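Local coordinates for cell division control protein 45 cdc45 putative (Entamoeba histolytica, PDB 6CC2), which probably acts in chromosomal DNA replication as the Cdc45 component of the Cdc45-MCM-GINS (CMG) helicase that unwinds parental DNA, at residues A[38-43]-A[380-385]; A[89-94]-A[114-119]. One frame throughout, in Å; residues are numbered along the deposited sequence.

Contact 1: A[38-43]-A[380-385]; sequences CYKILS and EGFKLL. With EDO (1,2-ethanediol), chain J.
F382 reaches from helix 374-385 to the side chains of Y39 and K40, in a helix-helix contact made by the helix of a beta-alpha-beta crossover. Helix 33-48 joins the parallel strands 24-29 and 53-57, and helix 374-385 comes from a distant part of the chain to pack against it. The two helical segments cross at -63° with their axes 10.8 Å apart. This is a wide separation that needs long or broad side chains, and phenylalanine and lysine supply them. The outer rim of the F382 ring does most of the touching. Its CE2 meets CD of K40 at 3.5 Å, the two side chains crossing at about a right angle, with CD oblique to the ring. K40 bends at chi2 (62°), which turns CD toward that ring. The aliphatic stem of the lysine thus serves as an apolar surface, while its NZ is hydrogen-bonded to S386 just beyond the segment. A lysine suits this partly exposed place because it can do both. L385, one turn on from F382, packs against the root of the K40 side chain: its CD2 lies 3.7 Å from CB of K40, the two side chains sliding past each other in opposite directions. L385 also touches Y203 and I206 of helix 199-213. Beside K40, the Y39 ring presents CD1 to CE2 of F382 at 3.7 Å, the ring planes being inclined at 78°. A 1,2-ethanediol molecule, probably from the crystallisation liquor, sits next to both rings, its C2 3.7 Å from CZ of F382. S43 keeps its hydroxyl occupied within its own helix, OG donating to O of K40 at 2.6 Å. At the far end of the tyrosine, Y39 OH shares a 2.5 Å hydrogen bond with O1 of the diol.

Contact 2: A[89-94]-A[114-119]; sequences IDVSEL and KLNVTN
The carboxamide of N116 is flanked obliquely by two groups on opposite sides of its plane: the carbonyl oxygen of I89 on one and CG2 of V91 on the other, the latter 3.5 Å from ND2. In the plane itself, V91 N donates to a lone pair of N116 OD1 at 3.1 Å, with a fairly straight N-H...O angle of 163°. N116 ND2 gives I89 O a weak hydrogen bond of 2.8 Å, bent to 117°, and makes further weak ones to the backbone oxygens of A86 and G87. Asparagine suits this buried place because one short, flat group can accept from and donate to the backbone at once. The second flat group, the carboxylate of D90, has CD1 of L115 lying off one side of its plane, 3.2 Å from OD2. D90 is the N-cap of helix 91-95: chi1 (-172°) sets CG anti to the backbone N, and OD1 accepts a weak capping bond from E93 N at 3.3 Å. Water 1 ties the two flat groups together. It donates to D90 OD1 and, at 2.7 Å, to N116 OD1, while accepting from S92 N, so a first-turn amide is served by solvent. ND2 of N119 donates to water 2, and its OD1 is held by N121 N. The arrangement is that of a capped helix start in an alpha/beta fold with a parallel sheet: helices 91-95 and 114-118 belong to successive crossovers, 77-83 to 102-106 and then to 122-125, and N116 pins the loop entering the first to the helix of the second.

In the fold
Both contacts involve crossovers of the same six-stranded parallel sheet, but they share no helix, and their nearest atoms are about 15 Å apart. Contact 1 is largely buried, about 15 Å from the chain centre, and joins a helix of that sheet to one more than 300 residues later; it brings distant parts of the chain together, chiefly through aromatic and aliphatic surfaces. Contact 2 is local and partly buried, about 25 Å from the centre, joining neighbouring crossovers through side-chain-to-backbone bonds, a helix cap and waters. The chemistry follows the setting: apolar surfaces fill the gap between well-formed helices, whereas loops and helix ends present backbone groups for polar side chains to satisfy.

Contact 1: A[38-43]-A[380-385]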
loop_
_atom_site.group_PDB
_atom_site.type_symbol
_atom_site.label_atom_id
_atom_site.label_comp_id
_atom_site.label_asym_id
_atom_site.label_seq_id
_atom_site.Cartn_x
_atom_site.Cartn_y
_atom_site.Cartn_z
ATOM N N CYS A 38 -4.809 -11.547 -0.551
ATOM C CA CYS A 38 -4.842 -12.729 0.297
ATOM C C CYS A 38 -6.276 -13.183 0.533
ATOM O O CYS A 38 -6.614 -14.355 0.323
ATOM C CB CYS A 38 -4.111 -12.426 1.609
ATOM S SG CYS A 38 -4.043 -13.804 2.780
ATOM N N TYR A 39 -7.148 -12.252 0.918
ATOM C CA TYR A 39 -8.559 -12.572 1.061
ATOM C C TYR A 39 -9.119 -13.209 -0.208
ATOM O O TYR A 39 -9.853 -14.194 -0.148
ATOM C CB TYR A 39 -9.361 -11.315 1.387
ATOM C CG TYR A 39 -10.822 -11.602 1.587
ATOM C CD1 TYR A 39 -11.703 -11.601 0.502
ATOM C CD2 TYR A 39 -11.329 -11.921 2.826
ATOM C CE1 TYR A 39 -13.029 -11.890 0.657
ATOM C CE2 TYR A 39 -12.655 -12.208 2.989
ATOM C CZ TYR A 39 -13.505 -12.202 1.904
ATOM O OH TYR A 39 -14.854 -12.498 2.061
ATOM N N LYS A 40 -8.826 -12.616 -1.369
ATOM C CA LYS A 40 -9.369 -13.117 -2.634
ATOM C C LYS A 40 -8.955 -14.563 -2.876
ATOM O O LYS A 40 -9.797 -15.420 -3.201
ATOM C CB LYS A 40 -8.885 -12.207 -3.786
ATOM C CG LYS A 40 -9.285 -12.654 -5.187
ATOM C CD LYS A 40 -10.777 -12.686 -5.357
ATOM C CE LYS A 40 -11.173 -13.033 -6.779
ATOM N NZ LYS A 40 -12.672 -13.065 -6.939
ATOM N N ILE A 41 -7.667 -14.859 -2.693
ATOM C CA ILE A 41 -7.167 -16.203 -2.976
ATOM C C ILE A 41 -7.768 -17.221 -2.011
ATOM O O ILE A 41 -8.199 -18.309 -2.411
ATOM C CB ILE A 41 -5.621 -16.198 -2.934
ATOM C CG1 ILE A 41 -5.091 -15.392 -4.119
ATOM C CG2 ILE A 41 -5.078 -17.614 -2.975
ATOM C CD1 ILE A 41 -3.563 -15.241 -4.157
ATOM N N LEU A 42 -7.789 -16.891 -0.712
ATOM C CA LEU A 42 -8.475 -17.753 0.240
ATOM C C LEU A 42 -9.943 -17.909 -0.126
ATOM O O LEU A 42 -10.513 -19.013 -0.038
ATOM C CB LEU A 42 -8.340 -17.210 1.653
ATOM C CG LEU A 42 -6.910 -17.168 2.201
ATOM C CD1 LEU A 42 -6.903 -16.343 3.493
ATOM C CD2 LEU A 42 -6.342 -18.549 2.430
ATOM N N SER A 43 -10.595 -16.812 -0.512
ATOM C CA SER A 43 -12.025 -16.892 -0.774
ATOM C C SER A 43 -12.330 -17.769 -1.976
ATOM O O SER A 43 -13.385 -18.402 -2.026
ATOM C CB SER A 43 -12.605 -15.493 -0.965
ATOM O OG SER A 43 -12.174 -14.948 -2.203
ATOM N N GLU A 380 -15.002 -2.351 -2.765
ATOM C CA GLU A 380 -14.684 -1.756 -4.053
ATOM C C GLU A 380 -13.353 -2.275 -4.581
ATOM O O GLU A 380 -13.208 -2.525 -5.788
ATOM C CB GLU A 380 -14.668 -0.236 -3.941
ATOM C CG GLU A 380 -16.008 0.377 -3.565
ATOM C CD GLU A 380 -17.093 0.098 -4.608
ATOM O OE1 GLU A 380 -16.772 0.058 -5.816
ATOM O OE2 GLU A 380 -18.263 -0.089 -4.217
ATOM N N GLY A 381 -12.348 -2.384 -3.702
ATOM C CA GLY A 381 -11.056 -2.897 -4.128
ATOM C C GLY A 381 -11.130 -4.361 -4.524
ATOM O O GLY A 381 -10.523 -4.776 -5.510
ATOM N N PHE A 382 -11.867 -5.155 -3.750
ATOM C CA PHE A 382 -12.097 -6.570 -4.073
ATOM C C PHE A 382 -12.773 -6.726 -5.427
ATOM O O PHE A 382 -12.395 -7.599 -6.225
ATOM C CB PHE A 382 -12.950 -7.207 -2.973
ATOM C CG PHE A 382 -13.304 -8.649 -3.223
ATOM C CD1 PHE A 382 -14.471 -8.978 -3.893
ATOM C CD2 PHE A 382 -12.480 -9.672 -2.777
ATOM C CE1 PHE A 382 -14.807 -10.301 -4.142
ATOM C CE2 PHE A 382 -12.839 -11.019 -3.010
ATOM C CZ PHE A 382 -13.982 -11.313 -3.689
ATOM N N LYS A 383 -13.794 -5.914 -5.687
ATOM C CA LYS A 383 -14.503 -5.965 -6.955
ATOM C C LYS A 383 -13.574 -5.633 -8.116
ATOM O O LYS A 383 -13.594 -6.323 -9.144
ATOM C CB LYS A 383 -15.682 -4.992 -6.925
ATOM C CG LYS A 383 -16.468 -4.873 -8.213
ATOM C CD LYS A 383 -17.484 -3.731 -8.125
ATOM C CE LYS A 383 -18.358 -3.651 -9.367
ATOM N NZ LYS A 383 -19.236 -4.846 -9.507
ATOM N N LEU A 384 -12.739 -4.602 -7.970
ATOM C CA LEU A 384 -11.806 -4.271 -9.051
ATOM C C LEU A 384 -10.771 -5.379 -9.232
ATOM O O LEU A 384 -10.491 -5.807 -10.361
ATOM C CB LEU A 384 -11.144 -2.919 -8.814
ATOM C CG LEU A 384 -10.162 -2.495 -9.906
ATOM C CD1 LEU A 384 -10.806 -2.584 -11.288
ATOM C CD2 LEU A 384 -9.606 -1.064 -9.660
ATOM N N LEU A 385 -10.181 -5.849 -8.133
ATOM C CA LEU A 385 -9.227 -6.952 -8.213
ATOM C C LEU A 385 -9.825 -8.127 -8.972
ATOM O O LEU A 385 -9.145 -8.770 -9.790
ATOM C CB LEU A 385 -8.813 -7.381 -6.800
ATOM C CG LEU A 385 -7.831 -8.534 -6.699
ATOM C CD1 LEU A 385 -6.451 -8.121 -7.209
ATOM C CD2 LEU A 385 -7.765 -8.980 -5.239
HETATM C C1 EDO J . -16.434 -12.771 -1.299
HETATM O O1 EDO J . -16.344 -13.074 0.100
HETATM C C2 EDO J . -15.986 -13.985 -2.100
HETATM O O2 EDO J . -16.756 -15.130 -1.710
#

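Contact 2: A[89-94]-A[114-119]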
loop_
_atom_site.group_PDB
_atom_site.type_symbol
_atom_site.label_atom_id
_atom_site.label_comp_id
_atom_site.label_asym_id
_atom_site.label_seq_id
_atom_site.Cartn_x
_atom_site.Cartn_y
_atom_site.Cartn_z
ATOM N N ILE A 89 1.913 -8.220 17.362
ATOM C CA ILE A 89 1.430 -7.746 18.647
ATOM C C ILE A 89 1.085 -8.948 19.526
ATOM O O ILE A 89 0.951 -10.073 19.053
ATOM C CB ILE A 89 0.235 -6.808 18.506
ATOM C CG1 ILE A 89 -0.963 -7.550 17.926
ATOM C CG2 ILE A 89 0.595 -5.617 17.637
ATOM C CD1 ILE A 89 -2.275 -6.788 18.076
ATOM N N ASP A 90 0.916 -8.685 20.819
ATOM C CA ASP A 90 0.567 -9.722 21.793
ATOM C C ASP A 90 -0.930 -9.986 21.670
ATOM O O ASP A 90 -1.748 -9.363 22.344
ATOM C CB ASP A 90 0.966 -9.280 23.194
ATOM C CG ASP A 90 0.815 -10.385 24.226
ATOM O OD1 ASP A 90 0.180 -11.411 23.914
ATOM O OD2 ASP A 90 1.339 -10.218 25.351
ATOM N N VAL A 91 -1.284 -10.932 20.789
ATOM C CA VAL A 91 -2.680 -11.184 20.449
ATOM C C VAL A 91 -3.469 -11.652 21.664
ATOM O O VAL A 91 -4.613 -11.227 21.878
ATOM C CB VAL A 91 -2.768 -12.216 19.310
ATOM C CG1 VAL A 91 -4.197 -12.736 19.170
ATOM C CG2 VAL A 91 -2.300 -11.619 18.020
ATOM N N SER A 92 -2.894 -12.556 22.459
ATOM C CA SER A 92 -3.589 -13.040 23.646
ATOM C C SER A 92 -3.913 -11.897 24.599
ATOM O O SER A 92 -4.993 -11.865 25.202
ATOM C CB SER A 92 -2.739 -14.101 24.356
ATOM O OG SER A 92 -3.383 -14.569 25.519
ATOM N N GLU A 93 -2.986 -10.955 24.756
ATOM C CA GLU A 93 -3.236 -9.803 25.618
ATOM C C GLU A 93 -4.348 -8.931 25.058
ATOM O O GLU A 93 -5.190 -8.427 25.812
ATOM C CB GLU A 93 -1.950 -9.001 25.785
ATOM C CG GLU A 93 -2.091 -7.731 26.606
ATOM C CD GLU A 93 -0.750 -7.071 26.872
ATOM O OE1 GLU A 93 -0.341 -7.000 28.050
ATOM O OE2 GLU A 93 -0.097 -6.635 25.900
ATOM N N LEU A 94 -4.380 -8.758 23.738
ATOM C CA LEU A 94 -5.376 -7.888 23.123
ATOM C C LEU A 94 -6.773 -8.468 23.282
ATOM O O LEU A 94 -7.697 -7.774 23.720
ATOM C CB LEU A 94 -5.040 -7.674 21.643
ATOM C CG LEU A 94 -6.018 -6.789 20.863
ATOM C CD1 LEU A 94 -5.917 -5.344 21.354
ATOM C CD2 LEU A 94 -5.777 -6.870 19.378
ATOM N N LYS A 114 6.802 -12.797 20.252
ATOM C CA LYS A 114 7.299 -14.041 20.835
ATOM C C LYS A 114 6.194 -14.817 21.533
ATOM O O LYS A 114 6.189 -16.057 21.515
ATOM C CB LYS A 114 8.454 -13.751 21.784
ATOM C CG LYS A 114 9.768 -13.451 21.062
ATOM C CD LYS A 114 10.829 -12.890 22.006
ATOM C CE LYS A 114 11.212 -13.886 23.090
ATOM N NZ LYS A 114 12.213 -13.312 24.032
ATOM N N LEU A 115 5.258 -14.121 22.179
ATOM C CA LEU A 115 4.179 -14.835 22.856
ATOM C C LEU A 115 3.186 -15.406 21.852
ATOM O O LEU A 115 2.562 -16.443 22.117
ATOM C CB LEU A 115 3.483 -13.921 23.858
ATOM C CG LEU A 115 4.357 -13.448 25.015
ATOM C CD1 LEU A 115 3.581 -12.474 25.900
ATOM C CD2 LEU A 115 4.878 -14.604 25.841
ATOM N N ASN A 116 3.050 -14.766 20.684
ATOM C CA ASN A 116 2.316 -15.375 19.576
ATOM C C ASN A 116 2.984 -16.672 19.132
ATOM O O ASN A 116 2.308 -17.661 18.829
ATOM C CB ASN A 116 2.234 -14.415 18.393
ATOM C CG ASN A 116 1.226 -13.268 18.604
ATOM O OD1 ASN A 116 0.614 -13.124 19.664
ATOM N ND2 ASN A 116 1.068 -12.453 17.581
ATOM N N VAL A 117 4.320 -16.681 19.081
ATOM C CA VAL A 117 5.040 -17.850 18.601
ATOM C C VAL A 117 4.880 -19.017 19.564
ATOM O O VAL A 117 4.735 -20.168 19.142
ATOM C CB VAL A 117 6.528 -17.513 18.379
ATOM C CG1 VAL A 117 7.304 -18.756 17.992
ATOM C CG2 VAL A 117 6.685 -16.444 17.314
ATOM N N THR A 118 4.937 -18.751 20.871
ATOM C CA THR A 118 4.893 -19.835 21.842
ATOM C C THR A 118 3.474 -20.287 22.180
ATOM O O THR A 118 3.315 -21.333 22.813
ATOM C CB THR A 118 5.615 -19.424 23.132
ATOM O OG1 THR A 118 4.988 -18.269 23.689
ATOM C CG2 THR A 118 7.075 -19.117 22.847
ATOM N N ASN A 119 2.455 -19.546 21.765
ATOM C CA ASN A 119 1.072 -19.893 22.062
ATOM C C ASN A 119 0.601 -20.971 21.092
ATOM O O ASN A 119 0.527 -20.736 19.878
ATOM C CB ASN A 119 0.196 -18.651 21.957
ATOM C CG ASN A 119 -1.211 -18.875 22.489
ATOM O OD1 ASN A 119 -1.827 -19.915 22.238
ATOM N ND2 ASN A 119 -1.712 -17.908 23.244
HETATM O O HOH W 1 -0.060 -13.575 22.287
HETATM O O HOH W 2 -4.047 -17.754 24.987
#